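Local coordinates for flagellar biosynthesis protein FlaG (Helicobacter pylori, PDB 6JSX) that belongs to the FlaG family of flagellar proteins and probably takes part in building the flagellum, perhaps by influencing filament assembly or length, at the interface of chains A and B. Coordinates in Å, arbitrary orientation; residue numbers count along the deposited sequence, not the author numbering. Chains: chain A/B, Flagellar biosynthesis protein FlaG.

Contact 1: the interface of chains A and B. Residues chain A 59-60, 63-64; chain B 17, 20-21.
A:Arg63, on helix 54-72, lies across helix 4-21 of chain B and is met there by B:Glu17 and B:Arg20; the three bury most of the surface in this helix-to-helix patch. NH1 of A:Arg63 forms a salt-bridging hydrogen bond of 3.2 Å with the carboxylate OE1 of B:Glu17. The oxygen is approached on its syn side, 26° out of the carboxylate plane, and the angle at hydrogen is a bent 137°. The extended stem of A:Arg63 carries CD alongside the same carboxylate. B:Arg20 stacks on the A:Arg63 guanidinium, its NE over the centre of one face and the planes 29° apart; A:Glu59 CB lies against the opposite face, toward the rim. Within chain A, A:Glu59 OE1 forms a salt bridge of 2.9 Å to A:Arg63 NH2, with weak hydrogen-bond geometry. A:Glu59 and B:Glu17 thus bind NH2 and NH1 and would probably balance the charge of the stacked pair. Alongside the polar groups, aliphatic parts meet. A:Leu60 reaches B:Glu17 CB with CD1, and A:Met64 runs past B:Glu17 in the opposite direction, SD 3.8 Å from B:Glu17 CG. At the C-terminal end of helix 4-21 of chain B, A:Leu60 CD2 meets the delta-methyl CD1 of B:Ile21 at 3.5 Å, the two side chains crossing nearly at a right angle.

Contact 2: the interface of chains A and B. Residues chain A 38, 50, 52; chain B 23, 25.
B:Ile25 reaches chain A between A:Val38 and A:Arg50, and it buries more surface here than any other residue of the patch. The apolar contacts come from its long branch. With CG1 anti to the carbonyl carbon (chi1 -59°) and the branch extended beyond it, CD1 is carried to the methyl CG1 of A:Val38 at 4.0 Å. The side chains of A:Val38 and A:Arg50 each run past B:Ile25 in the opposite direction. A:Arg50 offers its aliphatic stem, CG lying 4.0 Å from B:Ile25 CG1, and its chain bends at chi2 (-50°) just beyond this contact. A second contact mixes polar and apolar atoms. The hydroxyl OG1 of B:Thr23 faces the stem of A:Arg50, 4.1 Å from A:Arg50 CB, at van der Waals range. A:Ile52 flanks the patch more distantly, its CD1 directed toward the methyl CG2 of B:Thr23. In the fold, A:Val38 belongs to strand 35-41, whereas A:Arg50 and A:Ile52 belong to strand 47-53; chain B contributes the loop that follows helix 4-21 and leads into strand 26-30, so a loop of one subunit packs on the sheet of the other.

Contact 3: the interface of chains A and B. Residues chain A 23-25, 40-41; chain B 48, 50.
B:Arg50 runs along the loop A:Thr23 to A:Ile25, its guanidinium between A:Asp24 and the end of strand 35-41, burying 95 Å² against chain A. CG is anti to the carbonyl carbon (chi1 -69°) and the chain bends at chi2, turning the guanidinium toward A:Asp24. There it makes a salt bridge, NH1 lying 3.4 Å from the carboxylate OD1 of A:Asp24, which sits at the guanidinium edge and in its plane; as a hydrogen bond the link is weak though nearly straight, 171° at hydrogen. NE makes another weak bond, 3.2 Å to the backbone O of A:Asp24, so main chain and side chain of one residue both engage the arginine. NH1 also approaches the carbonyl O of A:Lys41, but the modelled separation is too short to be trusted. Over one guanidinium face lies A:Val40, its CB offset toward the rim. The arginine stem passes A:Thr23 and A:Ile25, B:Arg50 CB 3.8 Å from A:Thr23 CG2. Beside it, A:Val40 CG2 meets B:Val48 CG1 at 3.8 Å. In the second shell, the backbone N of A:Lys41 donates to A:Asp24 OD1 at 3.3 Å, anchoring the carboxylate for the arginine. In the fold, strand 47-53 of chain B faces the loop after helix 4-21 and the end of strand 35-41 in chain A.

Contact 1: the interface of chains A and B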
loop_
_atom_site.group_PDB
_atom_site.type_symbol
_atom_site.label_atom_id
_atom_site.label_comp_id
_atom_site.label_asym_id
_atom_site.label_seq_id
_atom_site.Cartn_x
_atom_site.Cartn_y
_atom_site.Cartn_z
ATOM N N GLU A 59 -2.319 7.371 -10.818
ATOM C CA GLU A 59 -3.576 7.982 -10.385
ATOM C C GLU A 59 -3.904 7.640 -8.934
ATOM O O GLU A 59 -4.357 8.495 -8.169
ATOM C CB GLU A 59 -4.724 7.554 -11.296
ATOM C CG GLU A 59 -4.594 8.085 -12.725
ATOM C CD GLU A 59 -5.670 7.556 -13.667
ATOM O OE1 GLU A 59 -6.429 6.635 -13.272
ATOM O OE2 GLU A 59 -5.747 8.070 -14.807
ATOM N N LEU A 60 -3.658 6.387 -8.567
ATOM C CA LEU A 60 -3.945 5.871 -7.231
ATOM C C LEU A 60 -3.058 6.497 -6.177
ATOM O O LEU A 60 -3.534 6.925 -5.131
ATOM C CB LEU A 60 -3.740 4.362 -7.218
ATOM C CG LEU A 60 -3.698 3.676 -5.869
ATOM C CD1 LEU A 60 -5.090 3.617 -5.292
ATOM C CD2 LEU A 60 -3.112 2.293 -6.044
ATOM N N ARG A 63 -4.450 10.039 -5.660
ATOM C CA ARG A 63 -5.672 10.078 -4.852
ATOM C C ARG A 63 -5.377 9.737 -3.391
ATOM O O ARG A 63 -6.018 10.254 -2.469
ATOM C CB ARG A 63 -6.743 9.135 -5.408
ATOM C CG ARG A 63 -7.099 9.380 -6.880
ATOM C CD ARG A 63 -8.167 8.396 -7.377
ATOM N NE ARG A 63 -8.243 8.328 -8.836
ATOM C CZ ARG A 63 -7.916 7.260 -9.564
ATOM N NH1 ARG A 63 -7.495 6.146 -8.976
ATOM N NH2 ARG A 63 -8.020 7.304 -10.888
ATOM N N MET A 64 -4.394 8.877 -3.167
ATOM C CA MET A 64 -4.028 8.583 -1.797
ATOM C C MET A 64 -3.276 9.747 -1.144
ATOM O O MET A 64 -3.389 9.955 0.064
ATOM C CB MET A 64 -3.298 7.240 -1.672
ATOM C CG MET A 64 -4.227 6.048 -1.904
ATOM S SD MET A 64 -5.971 6.380 -1.463
ATOM C CE MET A 64 -5.872 6.518 0.324
ATOM N N GLU B 17 -10.641 2.722 -3.411
ATOM C CA GLU B 17 -9.628 2.873 -4.446
ATOM C C GLU B 17 -9.178 1.536 -5.040
ATOM O O GLU B 17 -9.052 1.405 -6.258
ATOM C CB GLU B 17 -8.433 3.684 -3.929
ATOM C CG GLU B 17 -8.714 5.183 -3.781
ATOM C CD GLU B 17 -9.124 5.846 -5.099
ATOM O OE1 GLU B 17 -8.723 5.345 -6.169
ATOM O OE2 GLU B 17 -9.854 6.863 -5.068
ATOM N N ARG B 20 -11.688 0.314 -7.250
ATOM C CA ARG B 20 -11.732 1.106 -8.480
ATOM C C ARG B 20 -10.767 0.539 -9.516
ATOM O O ARG B 20 -11.054 0.546 -10.711
ATOM C CB ARG B 20 -11.380 2.573 -8.188
ATOM C CG ARG B 20 -11.670 3.537 -9.330
ATOM C CD ARG B 20 -10.957 4.874 -9.159
ATOM N NE ARG B 20 -11.365 5.856 -10.167
ATOM C CZ ARG B 20 -10.898 5.902 -11.416
ATOM N NH1 ARG B 20 -11.330 6.835 -12.260
ATOM N NH2 ARG B 20 -10.002 5.012 -11.826
ATOM N N ILE B 21 -9.624 0.045 -9.046
ATOM C CA ILE B 21 -8.593 -0.525 -9.909
ATOM C C ILE B 21 -8.914 -1.979 -10.226
ATOM O O ILE B 21 -8.343 -2.570 -11.142
ATOM C CB ILE B 21 -7.218 -0.504 -9.210
ATOM C CG1 ILE B 21 -6.990 0.828 -8.501
ATOM C CG2 ILE B 21 -6.091 -0.789 -10.200
ATOM C CD1 ILE B 21 -5.889 0.761 -7.511
#

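Contact 2: the interface of chains A and B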
loop_
_atom_site.group_PDB
_atom_site.type_symbol
_atom_site.label_atom_id
_atom_site.label_comp_id
_atom_site.label_asym_id
_atom_site.label_seq_id
_atom_site.Cartn_x
_atom_site.Cartn_y
_atom_site.Cartn_z
ATOM N N VAL A 38 3.125 -5.301 -6.212
ATOM C CA VAL A 38 3.226 -5.507 -4.780
ATOM C C VAL A 38 3.208 -7.010 -4.507
ATOM O O VAL A 38 2.397 -7.744 -5.076
ATOM C CB VAL A 38 2.088 -4.780 -4.016
ATOM C CG1 VAL A 38 0.844 -4.727 -4.851
ATOM C CG2 VAL A 38 1.801 -5.457 -2.678
ATOM N N ARG A 50 0.188 -8.874 -6.757
ATOM C CA ARG A 50 -0.862 -8.034 -7.299
ATOM C C ARG A 50 -0.211 -6.988 -8.178
ATOM O O ARG A 50 0.707 -6.297 -7.747
ATOM C CB ARG A 50 -1.647 -7.355 -6.181
ATOM C CG ARG A 50 -2.519 -8.299 -5.381
ATOM C CD ARG A 50 -3.394 -9.168 -6.273
ATOM N NE ARG A 50 -4.367 -9.928 -5.489
ATOM C CZ ARG A 50 -4.262 -11.221 -5.177
ATOM N NH1 ARG A 50 -3.226 -11.947 -5.589
ATOM N NH2 ARG A 50 -5.212 -11.802 -4.458
ATOM N N ILE A 52 -0.572 -3.595 -10.706
ATOM C CA ILE A 52 -1.362 -2.408 -10.962
ATOM C C ILE A 52 -0.654 -1.686 -12.102
ATOM O O ILE A 52 0.433 -1.131 -11.913
ATOM C CB ILE A 52 -1.431 -1.508 -9.701
ATOM C CG1 ILE A 52 -2.136 -2.244 -8.558
ATOM C CG2 ILE A 52 -2.147 -0.202 -9.995
ATOM C CD1 ILE A 52 -2.149 -1.488 -7.238
ATOM N N THR B 23 -8.275 -4.346 -8.208
ATOM C CA THR B 23 -7.214 -5.136 -7.607
ATOM C C THR B 23 -7.709 -5.679 -6.273
ATOM O O THR B 23 -8.510 -5.041 -5.587
ATOM C CB THR B 23 -5.912 -4.312 -7.420
ATOM O OG1 THR B 23 -5.006 -5.021 -6.565
ATOM C CG2 THR B 23 -6.221 -2.966 -6.804
ATOM N N ILE B 25 -6.916 -6.103 -2.843
ATOM C CA ILE B 25 -6.138 -5.782 -1.649
ATOM C C ILE B 25 -7.127 -5.174 -0.674
ATOM O O ILE B 25 -7.790 -4.192 -1.011
ATOM C CB ILE B 25 -4.975 -4.798 -1.957
ATOM C CG1 ILE B 25 -4.026 -5.401 -3.006
ATOM C CG2 ILE B 25 -4.211 -4.431 -0.690
ATOM C CD1 ILE B 25 -2.782 -4.584 -3.285
#

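Contact 3: the interface of chains A and B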
loop_
_atom_site.group_PDB
_atom_site.type_symbol
_atom_site.label_atom_id
_atom_site.label_comp_id
_atom_site.label_asym_id
_atom_site.label_seq_id
_atom_site.Cartn_x
_atom_site.Cartn_y
_atom_site.Cartn_z
ATOM N N THR A 23 7.741 -5.139 7.891
ATOM C CA THR A 23 6.581 -5.780 7.259
ATOM C C THR A 23 6.927 -6.372 5.892
ATOM O O THR A 23 7.248 -5.639 4.950
ATOM C CB THR A 23 5.380 -4.807 7.103
ATOM O OG1 THR A 23 5.388 -3.841 8.166
ATOM C CG2 THR A 23 4.071 -5.585 7.130
ATOM N N ASP A 24 6.857 -7.698 5.792
ATOM C CA ASP A 24 7.142 -8.388 4.536
ATOM C C ASP A 24 6.137 -7.997 3.446
ATOM O O ASP A 24 5.177 -8.739 3.167
ATOM C CB ASP A 24 7.162 -9.912 4.734
ATOM C CG ASP A 24 7.498 -10.679 3.444
ATOM O OD1 ASP A 24 6.573 -11.232 2.804
ATOM O OD2 ASP A 24 8.692 -10.734 3.071
ATOM N N ILE A 25 6.354 -6.815 2.863
ATOM C CA ILE A 25 5.608 -6.350 1.696
ATOM C C ILE A 25 6.584 -5.728 0.726
ATOM O O ILE A 25 7.354 -4.855 1.106
ATOM C CB ILE A 25 4.546 -5.297 2.057
ATOM C CG1 ILE A 25 3.628 -5.824 3.174
ATOM C CG2 ILE A 25 3.771 -4.896 0.811
ATOM C CD1 ILE A 25 2.332 -5.073 3.366
ATOM N N VAL A 40 3.774 -10.249 -1.480
ATOM C CA VAL A 40 3.935 -10.789 -0.139
ATOM C C VAL A 40 4.064 -12.312 -0.252
ATOM O O VAL A 40 3.547 -12.906 -1.193
ATOM C CB VAL A 40 2.717 -10.412 0.738
ATOM C CG1 VAL A 40 2.624 -8.909 0.886
ATOM C CG2 VAL A 40 1.443 -10.912 0.117
ATOM N N LYS A 41 4.770 -12.949 0.676
ATOM C CA LYS A 41 4.834 -14.415 0.674
ATOM C C LYS A 41 3.746 -14.991 1.573
ATOM O O LYS A 41 3.494 -14.469 2.663
ATOM C CB LYS A 41 6.224 -14.927 1.085
ATOM C CG LYS A 41 7.326 -14.632 0.056
ATOM C CD LYS A 41 8.617 -15.388 0.369
ATOM C CE LYS A 41 9.624 -15.304 -0.781
ATOM N NZ LYS A 41 10.130 -13.916 -0.995
ATOM N N VAL B 48 -3.792 -14.090 2.968
ATOM C CA VAL B 48 -2.466 -13.782 3.471
ATOM C C VAL B 48 -2.590 -12.423 4.159
ATOM O O VAL B 48 -3.189 -11.502 3.617
ATOM C CB VAL B 48 -1.468 -13.646 2.315
ATOM C CG1 VAL B 48 -0.128 -13.123 2.816
ATOM C CG2 VAL B 48 -1.311 -14.968 1.602
ATOM N N ARG B 50 -0.907 -9.132 6.617
ATOM C CA ARG B 50 0.222 -8.428 7.197
ATOM C C ARG B 50 -0.339 -7.367 8.123
ATOM O O ARG B 50 -1.320 -6.695 7.800
ATOM C CB ARG B 50 1.080 -7.773 6.118
ATOM C CG ARG B 50 1.844 -8.735 5.227
ATOM C CD ARG B 50 2.781 -9.616 6.021
ATOM N NE ARG B 50 3.489 -10.550 5.153
ATOM C CZ ARG B 50 3.002 -11.733 4.801
ATOM N NH1 ARG B 50 3.694 -12.538 4.000
ATOM N NH2 ARG B 50 1.810 -12.105 5.248
#

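Contact 1 lies about 11 Å from contact 2 and about 21 Å from contact 3, while contacts 2 and 3 are about 13 Å apart, measured between the centres of their C-alpha atoms. Contact 1 joins helices 4-21 and 54-72; contact 2 sets the loop of chain B on strands 35-41 and 47-53 of chain A; contact 3 sets the loop and strand 35-41 of chain A against strand 47-53 of chain B. Sharing residues 23, 25 and 50 with chains exchanged, contacts 2 and 3 are partly two-fold counterparts. Helices, loop and strands thus all join the subunits, consistent with a dimer, although the structure alone does not show this is physiological.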